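Local atomic coordinates of putative cell adhesion protein (Bacteroides fragilis, PDB entry 4H40), a protein that is a putative fimbrial cell adhesion protein of the fimbrillin-like family, probably serving as a pilus component in a gut bacterium. Residues Asp95-Val100 and Pro122-Asn127; Ser73-Val78 and Tyr90-Asp95; Ile57-Tyr62 and Tyr115-Leu120. One frame throughout, in Å; residues are numbered along the deposited sequence.

Contact 1: Asp95-Val100 and Pro122-Asn127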
loop_
_atom_site.group_PDB
_atom_site.type_symbol
_atom_site.label_atom_id
_atom_site.label_comp_id
_atom_site.label_asym_id
_atom_site.label_seq_id
_atom_site.Cartn_x
_atom_site.Cartn_y
_atom_site.Cartn_z
ATOM N N ASP B 95 32.614 -16.029 -19.214
ATOM C CA ASP B 95 33.119 -16.154 -17.854
ATOM C C ASP B 95 32.028 -16.876 -17.023
ATOM O O ASP B 95 30.951 -17.174 -17.556
ATOM C CB ASP B 95 33.512 -14.767 -17.270
ATOM C CG ASP B 95 32.401 -13.739 -17.022
ATOM O OD1 ASP B 95 31.211 -14.079 -17.213
ATOM O OD2 ASP B 95 32.725 -12.596 -16.620
ATOM N N ASP B 96 32.272 -17.128 -15.728
ATOM C CA ASP B 96 31.296 -17.828 -14.886
ATOM C C ASP B 96 29.988 -17.025 -14.692
ATOM O O ASP B 96 28.963 -17.615 -14.355
ATOM C CB ASP B 96 31.919 -18.226 -13.532
ATOM C CG ASP B 96 32.905 -19.390 -13.596
ATOM O OD1 ASP B 96 33.133 -19.930 -14.717
ATOM O OD2 ASP B 96 33.422 -19.789 -12.525
ATOM N N ASN B 97 30.003 -15.714 -14.982
ATOM C CA ASN B 97 28.828 -14.855 -14.851
ATOM C C ASN B 97 28.053 -14.714 -16.166
ATOM O O ASN B 97 27.021 -14.049 -16.190
ATOM C CB ASN B 97 29.242 -13.486 -14.317
ATOM C CG ASN B 97 29.699 -13.538 -12.877
ATOM O OD1 ASN B 97 30.839 -13.183 -12.555
ATOM N ND2 ASN B 97 28.841 -14.035 -11.980
ATOM N N GLY B 98 28.545 -15.341 -17.229
ATOM C CA GLY B 98 27.918 -15.323 -18.544
ATOM C C GLY B 98 28.280 -14.176 -19.466
ATOM O O GLY B 98 27.633 -13.997 -20.498
ATOM N N ALA B 99 29.302 -13.387 -19.118
ATOM C CA ALA B 99 29.760 -12.278 -19.966
ATOM C C ALA B 99 30.749 -12.805 -21.011
ATOM O O ALA B 99 31.588 -13.645 -20.651
ATOM C CB ALA B 99 30.416 -11.211 -19.110
ATOM N N VAL B 100 30.677 -12.334 -22.290
ATOM C CA VAL B 100 31.617 -12.837 -23.314
ATOM C C VAL B 100 33.053 -12.391 -22.978
ATOM O O VAL B 100 33.283 -11.239 -22.586
ATOM C CB VAL B 100 31.251 -12.550 -24.803
ATOM C CG1 VAL B 100 29.838 -13.040 -25.136
ATOM C CG2 VAL B 100 31.410 -11.080 -25.177
ATOM N N PRO B 122 21.596 -14.958 -18.162
ATOM C CA PRO B 122 22.927 -15.089 -18.807
ATOM C C PRO B 122 23.515 -16.504 -18.769
ATOM O O PRO B 122 23.089 -17.332 -17.958
ATOM C CB PRO B 122 23.807 -14.127 -17.989
ATOM C CG PRO B 122 22.850 -13.138 -17.409
ATOM C CD PRO B 122 21.645 -13.965 -17.069
ATOM N N ALA B 123 24.518 -16.766 -19.643
ATOM C CA ALA B 123 25.191 -18.065 -19.754
ATOM C C ALA B 123 26.103 -18.325 -18.545
ATOM O O ALA B 123 27.306 -18.582 -18.706
ATOM C CB ALA B 123 25.980 -18.144 -21.058
ATOM N N LYS B 124 25.513 -18.252 -17.332
ATOM C CA LYS B 124 26.210 -18.463 -16.061
ATOM C C LYS B 124 26.716 -19.902 -15.953
ATOM O O LYS B 124 26.117 -20.812 -16.528
ATOM C CB LYS B 124 25.306 -18.118 -14.856
ATOM C CG LYS B 124 25.023 -16.633 -14.701
ATOM C CD LYS B 124 24.388 -16.333 -13.342
ATOM C CE LYS B 124 25.178 -15.279 -12.613
ATOM N NZ LYS B 124 24.902 -15.309 -11.157
ATOM N N ALA B 125 27.831 -20.103 -15.232
ATOM C CA ALA B 125 28.427 -21.422 -15.036
ATOM C C ALA B 125 27.617 -22.262 -14.038
ATOM O O ALA B 125 27.067 -21.732 -13.066
ATOM C CB ALA B 125 29.855 -21.277 -14.557
ATOM N N LEU B 126 27.532 -23.570 -14.297
ATOM C CA LEU B 126 26.809 -24.488 -13.425
ATOM C C LEU B 126 27.634 -24.775 -12.190
ATOM O O LEU B 126 28.852 -24.942 -12.289
ATOM C CB LEU B 126 26.447 -25.801 -14.137
ATOM C CG LEU B 126 25.590 -25.695 -15.389
ATOM C CD1 LEU B 126 25.736 -26.922 -16.247
ATOM C CD2 LEU B 126 24.146 -25.438 -15.055
ATOM N N ASN B 127 26.981 -24.825 -11.023
ATOM C CA ASN B 127 27.648 -25.134 -9.766
ATOM C C ASN B 127 27.689 -26.666 -9.558
ATOM O O ASN B 127 27.272 -27.423 -10.445
ATOM C CB ASN B 127 26.975 -24.394 -8.592
ATOM C CG ASN B 127 25.519 -24.714 -8.326
ATOM O OD1 ASN B 127 24.982 -25.756 -8.710
ATOM N ND2 ASN B 127 24.856 -23.838 -7.597
#
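Asp-96 and Ala-125 meet where a turn and a loop lie against each other. The carboxylate of Asp-96 stands beside the Ala-125 methyl, OD1 3.5 Å from CB; its CG lies anti to the carbonyl carbon, beside the backbone N. The backbone carbonyl O of Asp-96 accepts Ala-125 N at 2.9 Å, nearly straight at the hydrogen (167°). Lys-124 lies across Asn-97 at a slant: CG rests 3.6 Å from the Asn-97 carbonyl O, and CE passes 3.9 Å from ND2. Part of the aliphatic stem thus lies against Asn-97, while the ammonium goes on to a salt bridge with Glu-138. Gly-98 closes the type I turn begun at Asp-95. Its phi is positive (87°), a conformation glycine adopts readily, and with no side chain its CA can approach Ala-123 O to 3.3 Å in a CA-H...O contact. Asp-95 suits the head of the turn because OD1 accepts Ala-99 N (2.8 Å), which comes from above the carboxylate plane. Pro-122, entered through a cis peptide, presents CB to the Asn-97 carbonyl, and Ala-123 centres an inverse gamma turn. The turn joins strands 88-94 and 100-102, and the loop leaves strand 113-121; Thr-56 and Arg-58 of strand 56-62 bond to the backbone here.

Contact 2: Ser73-Val78 and Tyr90-Asp95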
loop_
_atom_site.group_PDB
_atom_site.type_symbol
_atom_site.label_atom_id
_atom_site.label_comp_id
_atom_site.label_asym_id
_atom_site.label_seq_id
_atom_site.Cartn_x
_atom_site.Cartn_y
_atom_site.Cartn_z
ATOM N N SER B 73 28.210 -28.773 -23.074
ATOM C CA SER B 73 27.827 -27.478 -22.523
ATOM C C SER B 73 28.338 -26.379 -23.473
ATOM O O SER B 73 29.524 -26.376 -23.816
ATOM C CB SER B 73 28.367 -27.315 -21.107
ATOM O OG SER B 73 27.576 -26.400 -20.368
ATOM N N LYS B 74 27.428 -25.499 -23.956
ATOM C CA LYS B 74 27.768 -24.450 -24.929
ATOM C C LYS B 74 27.081 -23.131 -24.611
ATOM O O LYS B 74 25.922 -23.126 -24.206
ATOM C CB LYS B 74 27.397 -24.895 -26.367
ATOM C CG LYS B 74 28.022 -24.064 -27.498
ATOM C CD LYS B 74 29.363 -24.601 -27.971
ATOM C CE LYS B 74 30.490 -23.670 -27.617
ATOM N NZ LYS B 74 31.792 -24.181 -28.106
ATOM N N ALA B 75 27.796 -22.016 -24.849
ATOM C CA ALA B 75 27.324 -20.651 -24.655
ATOM C C ALA B 75 27.145 -19.950 -25.998
ATOM O O ALA B 75 27.926 -20.181 -26.926
ATOM C CB ALA B 75 28.303 -19.888 -23.791
ATOM N N TYR B 76 26.105 -19.104 -26.113
ATOM C CA TYR B 76 25.818 -18.387 -27.362
ATOM C C TYR B 76 25.596 -16.905 -27.141
ATOM O O TYR B 76 25.129 -16.523 -26.072
ATOM C CB TYR B 76 24.583 -18.978 -28.058
ATOM C CG TYR B 76 24.804 -20.377 -28.575
ATOM C CD1 TYR B 76 24.586 -21.486 -27.759
ATOM C CD2 TYR B 76 25.204 -20.600 -29.888
ATOM C CE1 TYR B 76 24.789 -22.784 -28.230
ATOM C CE2 TYR B 76 25.421 -21.895 -30.367
ATOM C CZ TYR B 76 25.206 -22.985 -29.533
ATOM O OH TYR B 76 25.356 -24.271 -29.991
ATOM N N LEU B 77 25.939 -16.072 -28.146
ATOM C CA LEU B 77 25.712 -14.628 -28.101
ATOM C C LEU B 77 24.514 -14.305 -28.992
ATOM O O LEU B 77 24.398 -14.835 -30.101
ATOM C CB LEU B 77 26.962 -13.830 -28.514
ATOM C CG LEU B 77 26.836 -12.300 -28.479
ATOM C CD1 LEU B 77 26.805 -11.768 -27.059
ATOM C CD2 LEU B 77 27.946 -11.652 -29.228
ATOM N N VAL B 78 23.595 -13.495 -28.473
ATOM C CA VAL B 78 22.375 -13.118 -29.186
ATOM C C VAL B 78 22.629 -11.837 -29.983
ATOM O O VAL B 78 23.177 -10.866 -29.450
ATOM C CB VAL B 78 21.163 -12.952 -28.212
ATOM C CG1 VAL B 78 19.886 -12.512 -28.943
ATOM C CG2 VAL B 78 20.910 -14.217 -27.395
ATOM N N TYR B 90 25.113 -17.020 -31.854
ATOM C CA TYR B 90 26.507 -17.207 -32.248
ATOM C C TYR B 90 27.333 -17.863 -31.155
ATOM O O TYR B 90 27.432 -17.307 -30.063
ATOM C CB TYR B 90 27.146 -15.864 -32.627
ATOM C CG TYR B 90 26.454 -15.166 -33.773
ATOM C CD1 TYR B 90 25.402 -14.286 -33.545
ATOM C CD2 TYR B 90 26.866 -15.370 -35.094
ATOM C CE1 TYR B 90 24.751 -13.648 -34.603
ATOM C CE2 TYR B 90 26.224 -14.739 -36.159
ATOM C CZ TYR B 90 25.173 -13.871 -35.909
ATOM O OH TYR B 90 24.553 -13.236 -36.958
ATOM N N PRO B 91 27.992 -19.002 -31.440
ATOM C CA PRO B 91 28.832 -19.636 -30.411
ATOM C C PRO B 91 29.847 -18.649 -29.837
ATOM O O PRO B 91 30.444 -17.868 -30.576
ATOM C CB PRO B 91 29.521 -20.782 -31.171
ATOM C CG PRO B 91 28.610 -21.091 -32.292
ATOM C CD PRO B 91 27.999 -19.779 -32.696
ATOM N N CYS B 92 29.980 -18.633 -28.517
ATOM C CA CYS B 92 30.907 -17.728 -27.852
ATOM C C CYS B 92 31.527 -18.402 -26.625
ATOM O O CYS B 92 31.181 -19.541 -26.289
ATOM C CB CYS B 92 30.214 -16.411 -27.487
ATOM S SG CYS B 92 28.944 -16.553 -26.199
ATOM N N GLU B 93 32.485 -17.709 -25.998
ATOM C CA GLU B 93 33.155 -18.148 -24.778
ATOM C C GLU B 93 32.829 -17.136 -23.702
ATOM O O GLU B 93 32.894 -15.928 -23.956
ATOM C CB GLU B 93 34.665 -18.310 -24.989
ATOM C CG GLU B 93 35.038 -19.499 -25.865
ATOM C CD GLU B 93 34.643 -20.878 -25.363
ATOM O OE1 GLU B 93 34.695 -21.122 -24.136
ATOM O OE2 GLU B 93 34.304 -21.730 -26.215
ATOM N N VAL B 94 32.387 -17.617 -22.531
ATOM C CA VAL B 94 31.973 -16.716 -21.456
ATOM C C VAL B 94 32.705 -17.002 -20.146
ATOM O O VAL B 94 33.316 -18.069 -19.980
ATOM C CB VAL B 94 30.433 -16.731 -21.228
ATOM C CG1 VAL B 94 29.683 -16.108 -22.405
ATOM C CG2 VAL B 94 29.914 -18.135 -20.908
ATOM N N ASP B 95 32.614 -16.029 -19.214
ATOM C CA ASP B 95 33.119 -16.154 -17.854
ATOM C C ASP B 95 32.028 -16.876 -17.023
ATOM O O ASP B 95 30.951 -17.174 -17.556
ATOM C CB ASP B 95 33.512 -14.767 -17.270
ATOM C CG ASP B 95 32.401 -13.739 -17.022
ATOM O OD1 ASP B 95 31.211 -14.079 -17.213
ATOM O OD2 ASP B 95 32.725 -12.596 -16.620
#
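Cys-92 pushes its sulfur into the hollow beside the backbone between Tyr-76 and Leu-77, SG lying 3.5 Å from Tyr-76 C. Its chi1 of 68° sets SG between the Cys-92 backbone N and carbonyl carbon, and a small, apolar, polarisable group suits a slot floored by a peptide. Further along, the Ala-75 methyl is a low bump that meets the branched end of Val-94, CB to CG2 3.7 Å; the small methyl fits between Val-94 CG2 and the Cys-92 carbonyl O. The Tyr-76 ring has CE2 3.8 Å from Pro-91 CG, and the flat ring crosses the puckered proline ring at a slant. Tyr-90 turns its ring edge, at CD1, to the Leu-77 carbonyl O. Between these two residues the backbones bond both ways: Leu-77 N to Tyr-90 O at 2.7 Å and Tyr-90 N to Leu-77 O at 2.9 Å. Beyond Pro-91, which has no N-H to give, Cys-92 N reaches Ala-75 O at 3.0 Å. Farther on, Lys-74 hydrogen-bonds through NZ to Thr-106 O, while its salt bridge with Glu-93 is long, NZ to OE2 4.0 Å. With their directions 115° apart, the segments form a strongly twisted antiparallel beta hairpin, an element of the all-beta fimbrillin-like fold.

Contact 3: Ile57-Tyr62 and Tyr115-Leu120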
loop_
_atom_site.group_PDB
_atom_site.type_symbol
_atom_site.label_atom_id
_atom_site.label_comp_id
_atom_site.label_asym_id
_atom_site.label_seq_id
_atom_site.Cartn_x
_atom_site.Cartn_y
_atom_site.Cartn_z
ATOM N N ILE B 57 23.125 -16.989 -23.826
ATOM C CA ILE B 57 22.350 -18.147 -23.396
ATOM C C ILE B 57 23.309 -19.309 -23.241
ATOM O O ILE B 57 24.252 -19.414 -24.014
ATOM C CB ILE B 57 21.117 -18.512 -24.301
ATOM C CG1 ILE B 57 21.499 -19.081 -25.653
ATOM C CG2 ILE B 57 20.115 -17.380 -24.461
ATOM C CD1 ILE B 57 21.116 -20.497 -25.774
ATOM N N ARG B 58 23.093 -20.155 -22.235
ATOM C CA ARG B 58 23.828 -21.401 -22.026
ATOM C C ARG B 58 22.937 -22.588 -22.364
ATOM O O ARG B 58 21.837 -22.720 -21.830
ATOM C CB ARG B 58 24.364 -21.564 -20.594
ATOM C CG ARG B 58 24.893 -22.993 -20.319
ATOM C CD ARG B 58 25.646 -23.155 -19.019
ATOM N NE ARG B 58 26.737 -22.189 -18.898
ATOM C CZ ARG B 58 27.978 -22.377 -19.334
ATOM N NH1 ARG B 58 28.320 -23.521 -19.913
ATOM N NH2 ARG B 58 28.888 -21.427 -19.184
ATOM N N LEU B 59 23.433 -23.467 -23.209
ATOM C CA LEU B 59 22.736 -24.683 -23.559
ATOM C C LEU B 59 23.321 -25.782 -22.676
ATOM O O LEU B 59 24.521 -26.023 -22.754
ATOM C CB LEU B 59 22.943 -24.936 -25.065
ATOM C CG LEU B 59 22.064 -25.952 -25.776
ATOM C CD1 LEU B 59 20.643 -25.471 -25.895
ATOM C CD2 LEU B 59 22.577 -26.173 -27.162
ATOM N N VAL B 60 22.502 -26.336 -21.743
ATOM C CA VAL B 60 22.850 -27.403 -20.780
ATOM C C VAL B 60 22.305 -28.713 -21.358
ATOM O O VAL B 60 21.089 -28.821 -21.570
ATOM C CB VAL B 60 22.308 -27.142 -19.330
ATOM C CG1 VAL B 60 22.829 -28.185 -18.338
ATOM C CG2 VAL B 60 22.613 -25.726 -18.840
ATOM N N VAL B 61 23.200 -29.684 -21.643
ATOM C CA VAL B 61 22.822 -30.962 -22.247
ATOM C C VAL B 61 22.862 -32.094 -21.212
ATOM O O VAL B 61 23.761 -32.143 -20.372
ATOM C CB VAL B 61 23.695 -31.277 -23.487
ATOM C CG1 VAL B 61 23.399 -32.660 -24.061
ATOM C CG2 VAL B 61 23.503 -30.218 -24.562
ATOM N N TYR B 62 21.856 -32.985 -21.289
ATOM C CA TYR B 62 21.683 -34.192 -20.476
ATOM C C TYR B 62 21.474 -35.415 -21.380
ATOM O O TYR B 62 20.974 -35.256 -22.492
ATOM C CB TYR B 62 20.482 -34.050 -19.522
ATOM C CG TYR B 62 20.534 -32.841 -18.614
ATOM C CD1 TYR B 62 19.974 -31.631 -19.002
ATOM C CD2 TYR B 62 21.093 -32.924 -17.341
ATOM C CE1 TYR B 62 20.010 -30.516 -18.165
ATOM C CE2 TYR B 62 21.114 -31.823 -16.484
ATOM C CZ TYR B 62 20.566 -30.623 -16.898
ATOM O OH TYR B 62 20.596 -29.535 -16.055
ATOM N N TYR B 115 18.604 -36.584 -26.241
ATOM C CA TYR B 115 19.132 -35.710 -25.201
ATOM C C TYR B 115 18.076 -34.750 -24.652
ATOM O O TYR B 115 17.209 -34.288 -25.392
ATOM C CB TYR B 115 20.296 -34.862 -25.766
ATOM C CG TYR B 115 21.417 -35.657 -26.391
ATOM C CD1 TYR B 115 22.489 -36.107 -25.625
ATOM C CD2 TYR B 115 21.420 -35.942 -27.753
ATOM C CE1 TYR B 115 23.527 -36.846 -26.198
ATOM C CE2 TYR B 115 22.448 -36.682 -28.336
ATOM C CZ TYR B 115 23.506 -37.126 -27.558
ATOM O OH TYR B 115 24.526 -37.845 -28.138
ATOM N N TYR B 116 18.188 -34.412 -23.364
ATOM C CA TYR B 116 17.362 -33.401 -22.711
ATOM C C TYR B 116 18.164 -32.135 -22.697
ATOM O O TYR B 116 19.387 -32.206 -22.599
ATOM C CB TYR B 116 16.994 -33.816 -21.279
ATOM C CG TYR B 116 15.911 -34.867 -21.207
ATOM C CD1 TYR B 116 14.566 -34.520 -21.325
ATOM C CD2 TYR B 116 16.222 -36.202 -20.971
ATOM C CE1 TYR B 116 13.561 -35.480 -21.242
ATOM C CE2 TYR B 116 15.226 -37.171 -20.873
ATOM C CZ TYR B 116 13.895 -36.806 -21.012
ATOM O OH TYR B 116 12.900 -37.750 -20.922
ATOM N N PHE B 117 17.524 -30.978 -22.815
ATOM C CA PHE B 117 18.300 -29.750 -22.769
ATOM C C PHE B 117 17.554 -28.658 -22.017
ATOM O O PHE B 117 16.325 -28.556 -22.074
ATOM C CB PHE B 117 18.778 -29.277 -24.172
ATOM C CG PHE B 117 17.703 -28.903 -25.165
ATOM C CD1 PHE B 117 17.117 -29.866 -25.974
ATOM C CD2 PHE B 117 17.289 -27.580 -25.306
ATOM C CE1 PHE B 117 16.093 -29.523 -26.874
ATOM C CE2 PHE B 117 16.270 -27.234 -26.214
ATOM C CZ PHE B 117 15.684 -28.209 -26.997
ATOM N N ARG B 118 18.327 -27.872 -21.267
ATOM C CA ARG B 118 17.858 -26.729 -20.489
ATOM C C ARG B 118 18.622 -25.494 -20.932
ATOM O O ARG B 118 19.716 -25.608 -21.504
ATOM C CB ARG B 118 18.012 -26.961 -18.976
ATOM C CG ARG B 118 17.291 -28.188 -18.470
ATOM C CD ARG B 118 16.966 -28.075 -17.007
ATOM N NE ARG B 118 15.653 -28.659 -16.764
ATOM C CZ ARG B 118 14.666 -28.065 -16.109
ATOM N NH1 ARG B 118 14.846 -26.877 -15.555
ATOM N NH2 ARG B 118 13.501 -28.665 -15.978
ATOM N N ILE B 119 18.025 -24.316 -20.711
ATOM C CA ILE B 119 18.603 -23.025 -21.084
ATOM C C ILE B 119 18.666 -22.141 -19.872
ATOM O O ILE B 119 17.774 -22.185 -19.022
ATOM C CB ILE B 119 17.819 -22.292 -22.235
ATOM C CG1 ILE B 119 17.167 -23.224 -23.288
ATOM C CG2 ILE B 119 18.620 -21.128 -22.854
ATOM C CD1 ILE B 119 18.089 -23.973 -24.147
ATOM N N LEU B 120 19.703 -21.305 -19.835
ATOM C CA LEU B 120 19.965 -20.267 -18.839
ATOM C C LEU B 120 20.392 -19.013 -19.565
ATOM O O LEU B 120 21.119 -19.103 -20.563
ATOM C CB LEU B 120 21.067 -20.691 -17.855
ATOM C CG LEU B 120 20.811 -21.904 -17.003
ATOM C CD1 LEU B 120 22.091 -22.563 -16.662
ATOM C CD2 LEU B 120 20.059 -21.557 -15.734
#
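With its CG anti to the backbone N (chi1 -166°), Leu-59 runs side by side with Ile-119, the two side chains pointing the same way and their CD1 methyls in contact. Phe-117 has its CG between the backbone N and the carbonyl carbon (chi1 63°), which roots the ring where both methyls meet it: Leu-59 CD1 lies 4.0 Å from Phe-117 CD2, and Ile-119 CD1 is in the plane of the ring at its edge. Ile-57 extends this apolar face obliquely, CD1 to Ile-119 CG2 3.9 Å. Branched and aromatic groups suit it because extended strands accept them readily and the face is buried. At the far end Val-61 CG1 approaches Tyr-115 CD1 on a slant, and the Tyr-115 ring edge faces the Tyr-62 carbonyl.

The opposite face carries Arg-58, Val-60, Tyr-62, Tyr-116, Arg-118 and Leu-120. Tyr-62 lies across Arg-118, its CE1 3.6 Å from CG and near CD, so the ring meets the aliphatic stem; the guanidinium plane stands 81° from the ring. The guanidinium itself pairs with Asp-145 and makes a cation-pi contact with Trp-221. Val-60 CG2 meets Leu-120 CD1 at 3.9 Å.

Six backbone hydrogen bonds join Arg-58 with Leu-120, Val-60 with Arg-118 and Tyr-62 with Tyr-116, each pair bonded both ways, as in Val-60 N to Arg-118 O at 2.9 Å. This is antiparallel pairing, with hydrogen-bonded and non-hydrogen-bonded pairs alternating. Strand 56-62 has strand 74-79 as its other neighbour, strand 113-121 pairs onward with strands 141-142 and 153-157, and Leu-172 of strand 169-173 touches Leu-59 and Phe-117.

In the fold
From the N terminus, strand 56-62 is the first strand of these contacts; strand 74-79 pairs with one edge of it and strand 113-121, later, with the other, where contact 3 closes the longest of the three loops. Within that loop strands 74-79 and 88-94 fold back on each other, and contact 2 closes this short hairpin. Contact 1 opens at Asp-95, which it shares with contact 2, and closes beyond contact 3 in the loop after strand 113-121; contacts 1 and 3 therefore cross. Backbone bonds of Lys-74 with Leu-59 and of Tyr-76 with Ile-57 join the hairpin to contact 3. Arg-58 bonds to the carbonyls of Ala-123 and Lys-124, tying contact 3 to contact 1.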